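Local coordinates for genome polyprotein (Chicken sicinivirus JSY, PDB 6QWT), which is the 3Dpol segment of the polyprotein, an RNA-dependent RNA polymerase that probably copies the viral RNA genome, at residues Ser1-Glu7 with Trp286-Gly292; Gly9-Val15 with Val281-Trp286; Ile63-Ser69 with Phe352-Asn358; Leu70-Val74 with Val244-Leu248. All blocks are in the same frame, centred on the assembly; numbering follows the deposited sequence.

Contact 1. Residues Ser1-Glu7 with Trp286-Gly292; sequences SEILACE and WYIMKGG
Four backbone hydrogen bonds join residues 1-7 to 286-292: Glu-2 N to Lys-290 O (2.8 Å), Lys-290 N to Glu-2 O (2.6 Å), Leu-4 N to Ile-288 O (2.7 Å) and Ile-288 N to Leu-4 O (2.9 Å). They define an antiparallel pairing in which strand 2-5 edges the five-stranded sheet of the fingers, its segment axis 4.5 Å from that of strand 286-290 and at 142° to it. Ile-3 opposes Met-289 as a non-hydrogen-bonded pair, CA to CA 4.7 Å. Further along, a water links the two segments, accepting from Cys-6 N (2.7 Å) and donating to Trp-286 O (2.7 Å). Lys-290, extended until its m chi4, pairs through NZ chiefly with Asp-64 and also with Asp-62; across the strands it makes a long salt bridge to Glu-2 (NZ to OE1 3.7 Å). Ser-1 is buried and bonds through its backbone to Gly-61 and Ser-239, consistent with the buried N terminus of active picornaviral polymerases. Gly-291, at phi 94°, has its CA 4.6 Å from Ser-1 CA; a CB would press on Lys-290 O. On one face Leu-4 CD1 meets Ile-288 CG2 at 4.1 Å; on the other, Ile-3 CB rests 3.7 Å from Met-289 CE.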
loop_
_atom_site.group_PDB
_atom_site.type_symbol
_atom_site.label_atom_id
_atom_site.label_comp_id
_atom_site.label_asym_id
_atom_site.label_seq_id
_atom_site.Cartn_x
_atom_site.Cartn_y
_atom_site.Cartn_z
ATOM N N SER A 1 -2.010 2.842 -18.183
ATOM C CA SER A 1 -0.889 2.042 -18.657
ATOM C C SER A 1 -1.109 1.563 -20.086
ATOM O O SER A 1 -2.118 1.876 -20.717
ATOM C CB SER A 1 -0.662 0.840 -17.742
ATOM O OG SER A 1 -1.771 -0.041 -17.790
ATOM N N GLU A 2 -0.149 0.791 -20.585
ATOM C CA GLU A 2 -0.184 0.254 -21.939
ATOM C C GLU A 2 0.219 -1.210 -21.861
ATOM O O GLU A 2 1.279 -1.534 -21.319
ATOM C CB GLU A 2 0.755 1.042 -22.856
ATOM C CG GLU A 2 0.682 0.686 -24.328
ATOM C CD GLU A 2 1.730 1.423 -25.144
ATOM O OE1 GLU A 2 2.197 2.494 -24.693
ATOM O OE2 GLU A 2 2.090 0.933 -26.237
ATOM N N ILE A 3 -0.628 -2.091 -22.381
ATOM C CA ILE A 3 -0.441 -3.528 -22.231
ATOM C C ILE A 3 0.114 -4.098 -23.530
ATOM O O ILE A 3 -0.447 -3.871 -24.610
ATOM C CB ILE A 3 -1.755 -4.214 -21.827
ATOM C CG1 ILE A 3 -1.676 -5.718 -22.068
ATOM C CG2 ILE A 3 -2.936 -3.600 -22.565
ATOM C CD1 ILE A 3 -2.820 -6.462 -21.442
ATOM N N LEU A 4 1.217 -4.835 -23.424
ATOM C CA LEU A 4 1.946 -5.357 -24.569
ATOM C C LEU A 4 2.024 -6.878 -24.501
ATOM O O LEU A 4 1.798 -7.488 -23.452
ATOM C CB LEU A 4 3.366 -4.776 -24.636
ATOM C CG LEU A 4 3.524 -3.275 -24.406
ATOM C CD1 LEU A 4 4.997 -2.909 -24.294
ATOM C CD2 LEU A 4 2.854 -2.491 -25.522
ATOM N N ALA A 5 2.366 -7.480 -25.639
ATOM C CA ALA A 5 2.544 -8.923 -25.706
ATOM C C ALA A 5 3.801 -9.344 -24.953
ATOM O O ALA A 5 4.746 -8.567 -24.795
ATOM C CB ALA A 5 2.628 -9.386 -27.160
ATOM N N CYS A 6 3.808 -10.592 -24.493
ATOM C CA CYS A 6 4.913 -11.093 -23.692
ATOM C C CYS A 6 5.069 -12.590 -23.909
ATOM O O CYS A 6 4.075 -13.317 -23.996
ATOM C CB CYS A 6 4.694 -10.798 -22.205
ATOM S SG CYS A 6 5.955 -11.477 -21.115
ATOM N N GLU A 7 6.317 -13.040 -23.988
ATOM C CA GLU A 7 6.587 -14.462 -24.138
ATOM C C GLU A 7 6.273 -15.195 -22.835
ATOM O O GLU A 7 6.613 -14.709 -21.751
ATOM C CB GLU A 7 8.048 -14.691 -24.526
ATOM C CG GLU A 7 8.280 -15.895 -25.417
ATOM C CD GLU A 7 7.919 -15.621 -26.862
ATOM O OE1 GLU A 7 8.804 -15.188 -27.629
ATOM O OE2 GLU A 7 6.747 -15.840 -27.234
ATOM N N TRP A 286 -0.273 -14.077 -20.469
ATOM C CA TRP A 286 1.054 -13.496 -20.313
ATOM C C TRP A 286 1.096 -12.154 -21.030
ATOM O O TRP A 286 0.738 -12.066 -22.209
ATOM C CB TRP A 286 2.125 -14.432 -20.872
ATOM C CG TRP A 286 2.029 -15.827 -20.341
ATOM C CD1 TRP A 286 1.175 -16.809 -20.759
ATOM C CD2 TRP A 286 2.813 -16.399 -19.286
ATOM N NE1 TRP A 286 1.382 -17.957 -20.031
ATOM C CE2 TRP A 286 2.382 -17.732 -19.122
ATOM C CE3 TRP A 286 3.837 -15.916 -18.467
ATOM C CZ2 TRP A 286 2.941 -18.585 -18.171
ATOM C CZ3 TRP A 286 4.392 -16.766 -17.524
ATOM C CH2 TRP A 286 3.942 -18.085 -17.383
ATOM N N TYR A 287 1.529 -11.114 -20.320
ATOM C CA TYR A 287 1.514 -9.772 -20.884
ATOM C C TYR A 287 2.539 -8.908 -20.163
ATOM O O TYR A 287 3.033 -9.253 -19.086
ATOM C CB TYR A 287 0.116 -9.145 -20.798
ATOM C CG TYR A 287 -0.421 -9.039 -19.389
ATOM C CD1 TYR A 287 -1.052 -10.118 -18.780
ATOM C CD2 TYR A 287 -0.293 -7.861 -18.665
ATOM C CE1 TYR A 287 -1.540 -10.026 -17.489
ATOM C CE2 TYR A 287 -0.778 -7.759 -17.372
ATOM C CZ TYR A 287 -1.401 -8.842 -16.791
ATOM O OH TYR A 287 -1.885 -8.745 -15.507
ATOM N N ILE A 288 2.856 -7.779 -20.790
ATOM C CA ILE A 288 3.764 -6.782 -20.242
ATOM C C ILE A 288 2.977 -5.492 -20.062
ATOM O O ILE A 288 2.216 -5.098 -20.953
ATOM C CB ILE A 288 4.988 -6.564 -21.153
ATOM C CG1 ILE A 288 6.046 -7.638 -20.891
ATOM C CG2 ILE A 288 5.576 -5.167 -20.962
ATOM C CD1 ILE A 288 7.127 -7.706 -21.953
ATOM N N MET A 289 3.137 -4.857 -18.905
ATOM C CA MET A 289 2.512 -3.574 -18.624
ATOM C C MET A 289 3.552 -2.473 -18.782
ATOM O O MET A 289 4.584 -2.485 -18.104
ATOM C CB MET A 289 1.909 -3.551 -17.219
ATOM C CG MET A 289 0.544 -4.219 -17.120
ATOM S SD MET A 289 -0.723 -3.352 -18.079
ATOM C CE MET A 289 -2.020 -4.585 -18.168
ATOM N N LYS A 290 3.288 -1.537 -19.688
ATOM C CA LYS A 290 4.111 -0.343 -19.855
ATOM C C LYS A 290 3.425 0.788 -19.098
ATOM O O LYS A 290 2.332 1.221 -19.475
ATOM C CB LYS A 290 4.290 -0.003 -21.333
ATOM C CG LYS A 290 5.158 1.216 -21.600
ATOM C CD LYS A 290 5.380 1.405 -23.095
ATOM C CE LYS A 290 6.119 2.699 -23.393
ATOM N NZ LYS A 290 5.281 3.899 -23.124
ATOM N N GLY A 291 4.060 1.254 -18.026
ATOM C CA GLY A 291 3.434 2.180 -17.108
ATOM C C GLY A 291 2.784 1.467 -15.932
ATOM O O GLY A 291 2.610 0.247 -15.917
ATOM N N GLY A 292 2.421 2.254 -14.917
ATOM C CA GLY A 292 1.869 1.703 -13.687
ATOM C C GLY A 292 2.908 0.911 -12.905
ATOM O O GLY A 292 4.085 0.862 -13.249
HETATM O O HOH W 1 1.498 -11.897 -24.845
#

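Contact 2. Residues Gly9-Val15 with Val281-Trp286; sequences GGPPPHV and VFGDQW
This is a packing contact of a proline-rich loop, residues 9-15, laid across the tip of a β-hairpin, residues 281-286, where strands 277-282 and 285-290, inner strands of the five-stranded sheet, meet. Pro-11 to Pro-13 are extended, near polyproline II, and Pro-12 and Asp-284 have their CA atoms 5.1 Å apart. The hairpin closes with a type II' turn from Phe-282 to Gln-285, fixed by Phe-282 N to Gln-285 O (2.8 Å) and Gln-285 N to Phe-282 O (3.0 Å); Gly-283 supplies the positive phi. A two-residue hairpin of this kind joins the strands in the fingers of the right-hand polymerase fold. Trp-286 (chi1 m) turns its ring against the loop: Gly-9 N lies over one face, 3.3 Å from CZ3, and Pro-12 CB is 4.1 Å from CZ2. Further along, Pro-13 CD packs on Val-281 CG2 (3.6 Å), and Gly-283 CA makes a CA-H···O contact with Pro-13 O (3.4 Å). Val-15 CG2 points over the Phe-282 ring as a CH-π contact, 4.2 Å from its centroid.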
loop_
_atom_site.group_PDB
_atom_site.type_symbol
_atom_site.label_atom_id
_atom_site.label_comp_id
_atom_site.label_asym_id
_atom_site.label_seq_id
_atom_site.Cartn_x
_atom_site.Cartn_y
_atom_site.Cartn_z
ATOM N N GLY A 9 6.579 -17.775 -19.712
ATOM C CA GLY A 9 7.764 -18.128 -18.956
ATOM C C GLY A 9 7.787 -19.557 -18.452
ATOM O O GLY A 9 8.733 -19.961 -17.771
ATOM N N GLY A 10 6.754 -20.330 -18.777
ATOM C CA GLY A 10 6.669 -21.705 -18.349
ATOM C C GLY A 10 5.234 -22.137 -18.127
ATOM O O GLY A 10 4.299 -21.589 -18.722
ATOM N N PRO A 11 5.030 -23.134 -17.270
ATOM C CA PRO A 11 3.667 -23.571 -16.950
ATOM C C PRO A 11 2.897 -22.458 -16.263
ATOM O O PRO A 11 3.432 -21.784 -15.371
ATOM C CB PRO A 11 3.885 -24.766 -16.007
ATOM C CG PRO A 11 5.306 -25.193 -16.237
ATOM C CD PRO A 11 6.048 -23.934 -16.564
ATOM N N PRO A 12 1.648 -22.226 -16.654
ATOM C CA PRO A 12 0.883 -21.121 -16.074
ATOM C C PRO A 12 0.379 -21.468 -14.685
ATOM O O PRO A 12 0.102 -22.641 -14.386
ATOM C CB PRO A 12 -0.279 -20.945 -17.062
ATOM C CG PRO A 12 -0.470 -22.299 -17.649
ATOM C CD PRO A 12 0.900 -22.929 -17.711
ATOM N N PRO A 13 0.262 -20.481 -13.803
ATOM C CA PRO A 13 -0.355 -20.713 -12.494
ATOM C C PRO A 13 -1.876 -20.644 -12.584
ATOM O O PRO A 13 -2.453 -20.281 -13.609
ATOM C CB PRO A 13 0.203 -19.571 -11.639
ATOM C CG PRO A 13 0.419 -18.465 -12.616
ATOM C CD PRO A 13 0.803 -19.115 -13.926
ATOM N N HIS A 14 -2.522 -21.001 -11.477
ATOM C CA HIS A 14 -3.976 -21.025 -11.396
ATOM C C HIS A 14 -4.489 -19.824 -10.610
ATOM O O HIS A 14 -3.956 -19.490 -9.547
ATOM C CB HIS A 14 -4.468 -22.318 -10.743
ATOM C CG HIS A 14 -5.940 -22.332 -10.473
ATOM N ND1 HIS A 14 -6.881 -22.248 -11.477
ATOM C CD2 HIS A 14 -6.634 -22.412 -9.312
ATOM C CE1 HIS A 14 -8.091 -22.276 -10.948
ATOM N NE2 HIS A 14 -7.969 -22.377 -9.635
ATOM N N VAL A 15 -5.530 -19.185 -11.137
ATOM C CA VAL A 15 -6.178 -18.054 -10.476
ATOM C C VAL A 15 -7.307 -18.606 -9.609
ATOM O O VAL A 15 -8.282 -19.149 -10.159
ATOM C CB VAL A 15 -6.709 -17.037 -11.495
ATOM C CG1 VAL A 15 -7.412 -15.888 -10.785
ATOM C CG2 VAL A 15 -5.576 -16.518 -12.373
ATOM N N VAL A 281 1.785 -12.474 -15.270
ATOM C CA VAL A 281 1.093 -13.694 -15.667
ATOM C C VAL A 281 -0.195 -13.799 -14.857
ATOM O O VAL A 281 -0.159 -13.868 -13.623
ATOM C CB VAL A 281 1.961 -14.956 -15.499
ATOM C CG1 VAL A 281 2.519 -15.090 -14.078
ATOM C CG2 VAL A 281 1.180 -16.193 -15.914
ATOM N N PHE A 282 -1.330 -13.778 -15.546
ATOM C CA PHE A 282 -2.652 -13.890 -14.934
ATOM C C PHE A 282 -3.284 -15.169 -15.467
ATOM O O PHE A 282 -3.891 -15.169 -16.543
ATOM C CB PHE A 282 -3.500 -12.661 -15.253
ATOM C CG PHE A 282 -4.904 -12.727 -14.716
ATOM C CD1 PHE A 282 -5.154 -12.550 -13.364
ATOM C CD2 PHE A 282 -5.974 -12.945 -15.566
ATOM C CE1 PHE A 282 -6.444 -12.600 -12.870
ATOM C CE2 PHE A 282 -7.268 -12.996 -15.078
ATOM C CZ PHE A 282 -7.503 -12.823 -13.729
ATOM N N GLY A 283 -3.139 -16.261 -14.726
ATOM C CA GLY A 283 -3.577 -17.543 -15.252
ATOM C C GLY A 283 -2.652 -17.932 -16.393
ATOM O O GLY A 283 -1.429 -18.029 -16.227
ATOM N N ASP A 284 -3.227 -18.153 -17.576
ATOM C CA ASP A 284 -2.461 -18.409 -18.790
ATOM C C ASP A 284 -2.354 -17.167 -19.672
ATOM O O ASP A 284 -2.013 -17.274 -20.856
ATOM C CB ASP A 284 -3.079 -19.573 -19.574
ATOM C CG ASP A 284 -2.166 -20.094 -20.680
ATOM O OD1 ASP A 284 -0.980 -20.373 -20.403
ATOM O OD2 ASP A 284 -2.640 -20.218 -21.829
ATOM N N GLN A 285 -2.645 -15.990 -19.117
ATOM C CA GLN A 285 -2.522 -14.727 -19.838
ATOM C C GLN A 285 -1.173 -14.104 -19.492
ATOM O O GLN A 285 -0.953 -13.665 -18.358
ATOM C CB GLN A 285 -3.671 -13.784 -19.493
ATOM C CG GLN A 285 -5.048 -14.350 -19.790
ATOM C CD GLN A 285 -5.239 -14.687 -21.257
ATOM O OE1 GLN A 285 -5.239 -13.804 -22.115
ATOM N NE2 GLN A 285 -5.407 -15.971 -21.551
ATOM N N TRP A 286 -0.273 -14.077 -20.469
ATOM C CA TRP A 286 1.054 -13.496 -20.313
ATOM C C TRP A 286 1.096 -12.154 -21.030
ATOM O O TRP A 286 0.738 -12.066 -22.209
ATOM C CB TRP A 286 2.125 -14.432 -20.872
ATOM C CG TRP A 286 2.029 -15.827 -20.341
ATOM C CD1 TRP A 286 1.175 -16.809 -20.759
ATOM C CD2 TRP A 286 2.813 -16.399 -19.286
ATOM N NE1 TRP A 286 1.382 -17.957 -20.031
ATOM C CE2 TRP A 286 2.382 -17.732 -19.122
ATOM C CE3 TRP A 286 3.837 -15.916 -18.467
ATOM C CZ2 TRP A 286 2.941 -18.585 -18.171
ATOM C CZ3 TRP A 286 4.392 -16.766 -17.524
ATOM C CH2 TRP A 286 3.942 -18.085 -17.383
#

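Contact 3. Residues Ile63-Ser69 with Phe352-Asn358; sequences IDEPWPS and FYHSQTN
The indole of Trp-67, chi1 p, overlaps the end of helix 346-356, where Thr-357 CG2 stands over its six-membered ring in a CH-π contact, 4.0 Å from the centroid and 15° off the normal. This helix belongs to the palm of the polymerase fold and follows the strand hairpin 327-340, so the contact ties an N-terminal loop to the palm. On the same side of the indole the edge of Phe-352 (chi1 t) approaches the five-membered ring, an offset edge-to-face pair with centroids 5.6 Å apart and planes at 66°; Trp-67 CD1 is 3.7 Å from Phe-352 CZ. Val-245 of helix 243-256 touches the six-membered ring's rim from the other side, and Ser-314 takes the polar end, Trp-67 NE1 bonding to its OG. Thr-357, the first residue to leave helical angles, bonds through OG1 to Tyr-353 O (2.8 Å). Gln-356 (chi1 m, chi2 m) brings OE1 to 3.7 Å from Trp-67 CB. At the loop's start Ile-63, in mt form, extends CD1 to 3.7 Å from Thr-357 CA.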
loop_
_atom_site.group_PDB
_atom_site.type_symbol
_atom_site.label_atom_id
_atom_site.label_comp_id
_atom_site.label_asym_id
_atom_site.label_seq_id
_atom_site.Cartn_x
_atom_site.Cartn_y
_atom_site.Cartn_z
ATOM N N ILE A 63 2.238 7.647 -20.469
ATOM C CA ILE A 63 2.882 8.917 -20.784
ATOM C C ILE A 63 4.389 8.719 -20.696
ATOM O O ILE A 63 4.912 8.297 -19.657
ATOM C CB ILE A 63 2.402 10.040 -19.855
ATOM C CG1 ILE A 63 0.889 10.228 -20.008
ATOM C CG2 ILE A 63 3.134 11.337 -20.172
ATOM C CD1 ILE A 63 0.266 11.120 -18.955
ATOM N N ASP A 64 5.083 9.015 -21.796
ATOM C CA ASP A 64 6.527 8.843 -21.895
ATOM C C ASP A 64 7.302 10.138 -21.731
ATOM O O ASP A 64 8.474 10.099 -21.350
ATOM C CB ASP A 64 6.891 8.224 -23.248
ATOM C CG ASP A 64 6.815 6.719 -23.234
ATOM O OD1 ASP A 64 7.367 6.107 -22.293
ATOM O OD2 ASP A 64 6.199 6.147 -24.157
ATOM N N GLU A 65 6.687 11.278 -22.026
ATOM C CA GLU A 65 7.412 12.532 -21.959
ATOM C C GLU A 65 6.964 13.354 -20.758
ATOM O O GLU A 65 5.773 13.367 -20.425
ATOM C CB GLU A 65 7.213 13.348 -23.241
ATOM C CG GLU A 65 7.492 12.558 -24.511
ATOM C CD GLU A 65 8.927 12.064 -24.587
ATOM O OE1 GLU A 65 9.824 12.748 -24.043
ATOM O OE2 GLU A 65 9.154 10.990 -25.186
ATOM N N PRO A 66 7.884 14.046 -20.093
ATOM C CA PRO A 66 7.501 14.817 -18.906
ATOM C C PRO A 66 6.690 16.048 -19.278
ATOM O O PRO A 66 6.968 16.720 -20.273
ATOM C CB PRO A 66 8.848 15.202 -18.286
ATOM C CG PRO A 66 9.789 15.230 -19.441
ATOM C CD PRO A 66 9.327 14.142 -20.376
ATOM N N TRP A 67 5.677 16.336 -18.466
ATOM C CA TRP A 67 4.967 17.593 -18.608
ATOM C C TRP A 67 5.812 18.720 -18.011
ATOM O O TRP A 67 6.715 18.467 -17.211
ATOM C CB TRP A 67 3.588 17.509 -17.951
ATOM C CG TRP A 67 3.523 16.825 -16.620
ATOM C CD1 TRP A 67 3.496 17.424 -15.389
ATOM C CD2 TRP A 67 3.425 15.416 -16.379
ATOM N NE1 TRP A 67 3.406 16.473 -14.400
ATOM C CE2 TRP A 67 3.362 15.233 -14.981
ATOM C CE3 TRP A 67 3.398 14.289 -17.208
ATOM C CZ2 TRP A 67 3.272 13.969 -14.397
ATOM C CZ3 TRP A 67 3.309 13.037 -16.625
ATOM C CH2 TRP A 67 3.246 12.888 -15.236
ATOM N N PRO A 68 5.555 19.974 -18.412
ATOM C CA PRO A 68 6.495 21.064 -18.082
ATOM C C PRO A 68 6.875 21.182 -16.614
ATOM O O PRO A 68 8.006 21.583 -16.316
ATOM C CB PRO A 68 5.743 22.311 -18.563
ATOM C CG PRO A 68 4.957 21.826 -19.715
ATOM C CD PRO A 68 4.512 20.431 -19.350
ATOM N N SER A 69 5.977 20.852 -15.689
ATOM C CA SER A 69 6.254 20.991 -14.266
ATOM C C SER A 69 6.773 19.710 -13.626
ATOM O O SER A 69 7.029 19.701 -12.418
ATOM C CB SER A 69 4.996 21.462 -13.527
ATOM O OG SER A 69 3.984 20.469 -13.549
ATOM N N PHE A 352 -5.798 19.944 -13.060
ATOM C CA PHE A 352 -4.484 19.802 -13.679
ATOM C C PHE A 352 -4.225 18.361 -14.098
ATOM O O PHE A 352 -3.689 18.109 -15.184
ATOM C CB PHE A 352 -3.380 20.274 -12.731
ATOM C CG PHE A 352 -2.002 19.856 -13.170
ATOM C CD1 PHE A 352 -1.298 20.615 -14.091
ATOM C CD2 PHE A 352 -1.427 18.690 -12.688
ATOM C CE1 PHE A 352 -0.039 20.229 -14.511
ATOM C CE2 PHE A 352 -0.169 18.296 -13.104
ATOM C CZ PHE A 352 0.527 19.065 -14.018
ATOM N N TYR A 353 -4.580 17.404 -13.237
ATOM C CA TYR A 353 -4.383 15.995 -13.559
ATOM C C TYR A 353 -5.151 15.603 -14.816
ATOM O O TYR A 353 -4.648 14.835 -15.644
ATOM C CB TYR A 353 -4.813 15.121 -12.380
ATOM C CG TYR A 353 -3.745 14.899 -11.330
ATOM C CD1 TYR A 353 -4.061 14.325 -10.105
ATOM C CD2 TYR A 353 -2.422 15.261 -11.562
ATOM C CE1 TYR A 353 -3.091 14.114 -9.138
ATOM C CE2 TYR A 353 -1.444 15.057 -10.600
ATOM C CZ TYR A 353 -1.785 14.481 -9.389
ATOM O OH TYR A 353 -0.825 14.269 -8.423
ATOM N N HIS A 354 -6.373 16.122 -14.974
ATOM C CA HIS A 354 -7.185 15.767 -16.134
ATOM C C HIS A 354 -6.562 16.257 -17.432
ATOM O O HIS A 354 -6.700 15.604 -18.472
ATOM C CB HIS A 354 -8.595 16.340 -15.988
ATOM C CG HIS A 354 -9.378 15.749 -14.857
ATOM N ND1 HIS A 354 -10.305 16.472 -14.138
ATOM C CD2 HIS A 354 -9.374 14.504 -14.324
ATOM C CE1 HIS A 354 -10.837 15.700 -13.206
ATOM N NE2 HIS A 354 -10.289 14.501 -13.298
ATOM N N SER A 355 -5.869 17.396 -17.395
ATOM C CA SER A 355 -5.364 18.005 -18.616
ATOM C C SER A 355 -3.949 17.571 -18.978
ATOM O O SER A 355 -3.552 17.724 -20.138
ATOM C CB SER A 355 -5.412 19.532 -18.498
ATOM O OG SER A 355 -4.385 20.006 -17.647
ATOM N N GLN A 356 -3.178 17.038 -18.026
ATOM C CA GLN A 356 -1.781 16.702 -18.264
ATOM C C GLN A 356 -1.418 15.257 -17.956
ATOM O O GLN A 356 -0.356 14.804 -18.397
ATOM C CB GLN A 356 -0.857 17.612 -17.438
ATOM C CG GLN A 356 -0.943 19.089 -17.793
ATOM C CD GLN A 356 -0.439 19.380 -19.192
ATOM O OE1 GLN A 356 0.625 18.906 -19.595
ATOM N NE2 GLN A 356 -1.206 20.160 -19.945
ATOM N N THR A 357 -2.244 14.532 -17.202
ATOM C CA THR A 357 -1.915 13.163 -16.824
ATOM C C THR A 357 -3.093 12.234 -17.082
ATOM O O THR A 357 -4.108 12.642 -17.657
ATOM C CB THR A 357 -1.513 13.080 -15.346
ATOM O OG1 THR A 357 -2.681 13.203 -14.528
ATOM C CG2 THR A 357 -0.523 14.183 -14.976
ATOM N N ASN A 358 -2.957 10.980 -16.657
ATOM C CA ASN A 358 -4.045 10.015 -16.660
ATOM C C ASN A 358 -4.642 9.810 -15.273
ATOM O O ASN A 358 -5.527 8.962 -15.109
ATOM C CB ASN A 358 -3.561 8.674 -17.222
ATOM C CG ASN A 358 -3.203 8.750 -18.696
ATOM O OD1 ASN A 358 -3.853 9.454 -19.470
ATOM N ND2 ASN A 358 -2.161 8.025 -19.092
#

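Contact 4. Residues Leu70-Val74 with Val244-Leu248; sequences LIPAV and VVFKL
Leu-248 and Leu-70 bury the most surface here, 84 and 68 Å², with Val-74 next at 37 Å², and together they explain how helix segment 70-74 meets 244-248. The two axes run 10.9 Å apart with N-to-C directions at 39° (signed crossing angle -39°), Leu-70 facing Val-245 (CA to CA 7.8 Å) and Val-74 facing Leu-248 (7.3 Å). Leu-248, an mt rotamer, points into the gap between Leu-70, Ile-71 and Val-74: its CD1 is 3.8 Å from Leu-70 CD2, its CD2 3.5 Å from Ile-71 CD1, and its CB 4.0 Å from Val-74 CG2. Leu-70 (chi1 t, chi2 p) answers from the first helix, CD2 touching Val-244 CG1 at 3.6 Å and CD1 reaching Val-245 CG2 at 4.1 Å. Every close pair is hydrocarbon. Ile-310 of helix 298-316 also covers Leu-70 and Val-74. The result is a mostly buried, aliphatic helix-helix interface, the packing of an N-terminal helix against the helix after motif A, which in picornaviral polymerases belongs to the palm of the right-hand fold.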
loop_
_atom_site.group_PDB
_atom_site.type_symbol
_atom_site.label_atom_id
_atom_site.label_comp_id
_atom_site.label_asym_id
_atom_site.label_seq_id
_atom_site.Cartn_x
_atom_site.Cartn_y
_atom_site.Cartn_z
ATOM N N LEU A 70 6.950 18.634 -14.402
ATOM C CA LEU A 70 7.314 17.347 -13.813
ATOM C C LEU A 70 8.761 17.338 -13.328
ATOM O O LEU A 70 9.034 16.994 -12.171
ATOM C CB LEU A 70 7.073 16.216 -14.816
ATOM C CG LEU A 70 7.445 14.819 -14.304
ATOM C CD1 LEU A 70 6.769 14.528 -12.963
ATOM C CD2 LEU A 70 7.095 13.749 -15.328
ATOM N N ILE A 71 9.707 17.691 -14.206
ATOM C CA ILE A 71 11.113 17.746 -13.794
ATOM C C ILE A 71 11.330 18.718 -12.640
ATOM O O ILE A 71 12.056 18.366 -11.695
ATOM C CB ILE A 71 12.009 18.063 -15.006
ATOM C CG1 ILE A 71 11.841 17.001 -16.097
ATOM C CG2 ILE A 71 13.468 18.212 -14.566
ATOM C CD1 ILE A 71 12.852 15.903 -16.047
ATOM N N PRO A 72 10.769 19.936 -12.648
ATOM C CA PRO A 72 10.880 20.777 -11.443
ATOM C C PRO A 72 10.342 20.105 -10.189
ATOM O O PRO A 72 10.922 20.273 -9.109
ATOM C CB PRO A 72 10.068 22.024 -11.821
ATOM C CG PRO A 72 10.185 22.099 -13.296
ATOM C CD PRO A 72 10.153 20.676 -13.766
ATOM N N ALA A 73 9.250 19.340 -10.301
ATOM C CA ALA A 73 8.709 18.657 -9.130
ATOM C C ALA A 73 9.674 17.601 -8.615
ATOM O O ALA A 73 9.828 17.429 -7.401
ATOM C CB ALA A 73 7.355 18.028 -9.460
ATOM N N VAL A 74 10.336 16.884 -9.529
ATOM C CA VAL A 74 11.342 15.904 -9.126
ATOM C C VAL A 74 12.442 16.580 -8.315
ATOM O O VAL A 74 12.804 16.125 -7.223
ATOM C CB VAL A 74 11.914 15.180 -10.359
ATOM C CG1 VAL A 74 13.099 14.315 -9.963
ATOM C CG2 VAL A 74 10.836 14.348 -11.042
ATOM N N VAL A 244 7.214 7.896 -17.153
ATOM C CA VAL A 244 8.204 8.962 -17.075
ATOM C C VAL A 244 8.512 9.332 -15.628
ATOM O O VAL A 244 9.647 9.704 -15.305
ATOM C CB VAL A 244 7.722 10.176 -17.902
ATOM C CG1 VAL A 244 6.445 10.764 -17.312
ATOM C CG2 VAL A 244 8.823 11.223 -18.025
ATOM N N VAL A 245 7.532 9.212 -14.728
ATOM C CA VAL A 245 7.775 9.547 -13.326
ATOM C C VAL A 245 8.736 8.544 -12.696
ATOM O O VAL A 245 9.702 8.923 -12.019
ATOM C CB VAL A 245 6.447 9.625 -12.551
ATOM C CG1 VAL A 245 6.708 9.974 -11.093
ATOM C CG2 VAL A 245 5.519 10.650 -13.181
ATOM N N PHE A 246 8.491 7.248 -12.912
ATOM C CA PHE A 246 9.397 6.220 -12.403
ATOM C C PHE A 246 10.793 6.371 -12.992
ATOM O O PHE A 246 11.795 6.223 -12.283
ATOM C CB PHE A 246 8.848 4.828 -12.718
ATOM C CG PHE A 246 7.907 4.295 -11.681
ATOM C CD1 PHE A 246 8.332 4.104 -10.378
ATOM C CD2 PHE A 246 6.600 3.979 -12.011
ATOM C CE1 PHE A 246 7.467 3.611 -9.418
ATOM C CE2 PHE A 246 5.731 3.483 -11.056
ATOM C CZ PHE A 246 6.165 3.301 -9.758
ATOM N N LYS A 247 10.874 6.652 -14.295
ATOM C CA LYS A 247 12.170 6.810 -14.947
ATOM C C LYS A 247 12.966 7.953 -14.326
ATOM O O LYS A 247 14.165 7.812 -14.060
ATOM C CB LYS A 247 11.969 7.035 -16.446
ATOM C CG LYS A 247 13.234 6.923 -17.277
ATOM C CD LYS A 247 13.054 7.578 -18.642
ATOM C CE LYS A 247 13.672 8.972 -18.674
ATOM N NZ LYS A 247 12.892 9.933 -19.509
ATOM N N LEU A 248 12.315 9.092 -14.081
ATOM C CA LEU A 248 13.013 10.221 -13.476
ATOM C C LEU A 248 13.439 9.907 -12.046
ATOM O O LEU A 248 14.525 10.310 -11.614
ATOM C CB LEU A 248 12.129 11.466 -13.520
ATOM C CG LEU A 248 11.891 11.997 -14.936
ATOM C CD1 LEU A 248 10.839 13.096 -14.959
ATOM C CD2 LEU A 248 13.197 12.478 -15.542
#

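Residues far apart in sequence here knit one polymerase. Contacts 1 and 2, centres 14 Å apart, share Trp-286 and work on the same fingers sheet, while contacts 3 and 4, centres 11 Å apart, meet at helix 243-256, which supplies contact 4 and touches Trp-67. Contacts 2 and 4 do not touch (nearest atoms about 17 Å apart), but contact 1 spans between the groups: Lys-290 NZ forms a salt bridge to Asp-64 OD2 (2.6 Å), and Gly-292 O packs on Phe-246 CE2 (3.8 Å). Along the chain contact 4 is nested within the other three, contact 2 within contact 1, and contact 3 crosses 1 and 2. The N-terminal part runs out along the fingers and returns to the palm by residues 63-74.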